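Local coordinates for conserved hypothetical protein TM0937 (Thermotoga maritima, PDB 2ESH) that is of unknown function but probably acts as a PadR-like transcriptional regulator that binds DNA through a winged helix-turn-helix domain, at residues P26-E31 and R77-I82. Residues are numbered along the deposited sequence; the frame is centred on the assembly and turned at random. Where two conformers were deposited one is given.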
# COMPACT_ATOMS: atom_id res chain seq x y z
N PRO A 26 13.23 0.68 -3.60
CA PRO A 26 13.47 -0.58 -2.84
C PRO A 26 14.04 -0.21 -1.45
O PRO A 26 14.77 0.78 -1.35
CB PRO A 26 14.52 -1.26 -3.69
CG PRO A 26 14.28 -0.62 -5.16
CD PRO A 26 14.00 0.75 -4.87
N SER A 27 13.64 -0.94 -0.38
CA SER A 27 14.02 -0.56 0.97
C SER A 27 13.69 -1.59 2.00
O SER A 27 13.14 -2.64 1.69
CB SER A 27 13.38 0.79 1.37
OG SER A 27 14.01 1.34 2.56
N HIS A 28 14.07 -1.30 3.24
CA HIS A 28 13.81 -2.24 4.35
C HIS A 28 12.57 -1.82 5.17
O HIS A 28 12.15 -0.72 5.08
CB HIS A 28 15.04 -2.40 5.23
CG HIS A 28 15.54 -1.10 5.78
ND1 HIS A 28 16.43 -0.30 5.11
CD2 HIS A 28 15.26 -0.46 6.95
CE1 HIS A 28 16.69 0.77 5.84
NE2 HIS A 28 15.98 0.70 6.95
N GLY A 29 11.96 -2.76 5.89
CA GLY A 29 10.99 -2.53 6.91
C GLY A 29 11.05 -1.20 7.66
O GLY A 29 10.08 -0.46 7.61
N TYR A 30 12.18 -0.89 8.30
CA TYR A 30 12.27 0.33 9.13
C TYR A 30 12.06 1.64 8.38
O TYR A 30 11.27 2.50 8.83
CB TYR A 30 13.57 0.37 9.98
CG TYR A 30 13.73 1.64 10.81
CD1 TYR A 30 13.05 1.80 12.07
CD2 TYR A 30 14.55 2.67 10.35
CE1 TYR A 30 13.22 3.00 12.87
CE2 TYR A 30 14.73 3.87 11.11
CZ TYR A 30 14.08 4.04 12.35
OH TYR A 30 14.31 5.23 13.05
N GLU A 31 12.75 1.81 7.26
CA GLU A 31 12.62 3.03 6.47
C GLU A 31 11.18 3.09 5.87
O GLU A 31 10.59 4.16 5.77
CB GLU A 31 13.67 3.07 5.39
CG GLU A 31 13.81 4.38 4.70
CD GLU A 31 12.77 4.61 3.53
OE1 GLU A 31 12.22 3.62 3.02
OE2 GLU A 31 12.55 5.76 3.09
N ARG A 77 20.38 -5.06 6.62
CA ARG A 77 18.98 -4.75 6.32
C ARG A 77 18.54 -5.49 5.06
O ARG A 77 19.22 -5.41 4.05
CB ARG A 77 18.84 -3.25 6.05
CG ARG A 77 19.27 -2.33 7.16
CD ARG A 77 18.27 -2.48 8.28
NE ARG A 77 18.65 -1.57 9.33
CZ ARG A 77 17.88 -1.24 10.38
NH1 ARG A 77 16.65 -1.73 10.54
NH2 ARG A 77 18.38 -0.39 11.26
N LYS A 78 17.41 -6.19 5.13
CA LYS A 78 16.82 -6.94 4.04
C LYS A 78 16.07 -6.00 3.12
O LYS A 78 15.08 -5.39 3.54
CB LYS A 78 15.89 -7.97 4.62
CG LYS A 78 15.48 -9.01 3.61
CD LYS A 78 14.83 -10.19 4.23
CE LYS A 78 14.81 -11.37 3.30
NZ LYS A 78 14.23 -12.62 3.96
N ILE A 79 16.57 -5.78 1.88
CA ILE A 79 15.96 -4.86 0.86
C ILE A 79 14.88 -5.52 -0.01
O ILE A 79 15.08 -6.54 -0.68
CB ILE A 79 17.02 -4.26 -0.00
CG1 ILE A 79 18.14 -3.59 0.87
CG2 ILE A 79 16.41 -3.18 -0.94
CD1 ILE A 79 17.64 -2.50 1.87
N TYR A 80 13.68 -4.95 0.02
CA TYR A 80 12.53 -5.42 -0.79
C TYR A 80 12.49 -4.67 -2.09
O TYR A 80 12.77 -3.48 -2.13
CB TYR A 80 11.20 -5.21 -0.06
CG TYR A 80 11.12 -6.04 1.13
CD1 TYR A 80 10.44 -7.29 1.09
CD2 TYR A 80 11.77 -5.66 2.33
CE1 TYR A 80 10.42 -8.15 2.19
CE2 TYR A 80 11.77 -6.52 3.45
CZ TYR A 80 11.07 -7.77 3.36
OH TYR A 80 11.01 -8.64 4.44
N ARG A 81 12.13 -5.38 -3.16
CA ARG A 81 12.14 -4.82 -4.53
C ARG A 81 10.94 -5.39 -5.29
O ARG A 81 10.60 -6.59 -5.16
CB ARG A 81 13.51 -5.17 -5.19
CG ARG A 81 13.67 -4.97 -6.69
CD ARG A 81 15.19 -5.10 -7.12
NE ARG A 81 16.13 -4.49 -6.15
CZ ARG A 81 16.80 -3.34 -6.32
NH1 ARG A 81 16.64 -2.59 -7.44
NH2 ARG A 81 17.63 -2.91 -5.34
N ILE A 82 10.25 -4.56 -6.05
CA ILE A 82 9.06 -5.10 -6.83
C ILE A 82 9.51 -6.06 -7.97
O ILE A 82 10.52 -5.81 -8.64
CB ILE A 82 8.05 -3.97 -7.34
CG1 ILE A 82 6.67 -4.61 -7.64
CG2 ILE A 82 8.68 -3.16 -8.50
CD1 ILE A 82 5.51 -3.65 -7.74
O HOH W 1 13.72 -5.05 5.91
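The wing of this PadR-like winged-helix domain is joined to the linker between helices 8-24 and 29-37, where residues 26-28 run antiparallel to strand 77-82, whose other edge is bonded to strand 65-70. A single beta bridge makes the join, S27 and Y80 forming a hydrogen-bonded pair. Y80 N gives S27 O a nearly straight bond of 2.9 Å, although it approaches from above the carbonyl plane. The return bond, S27 N to Y80 O at 3.2 Å, is more bent but meets a lone pair. Beyond the bridge a water spans the gap, accepting from G29 N and donating to K78 O. The H28 ring lies between R77 and E31: R77 CD sits over one face in a CH-pi contact, 4.0 Å from the ring centroid, while E31 CB covers the opposite face. H28 takes the crowded rotamer (chi1 57°), and R77, bent at chi2, lays its guanidinium 28° from the imidazole plane. An alanine in place of H28 would probably loosen this end of the join, since R77 would lose the ring beneath its methylenes. I79 CD1 meets the imidazole edge, and its CG2 packs on P26 CB. Behind the bridge, S27 OG donates to E31 OE1 over 2.9 Å, reaching that oxygen from above the carboxylate plane.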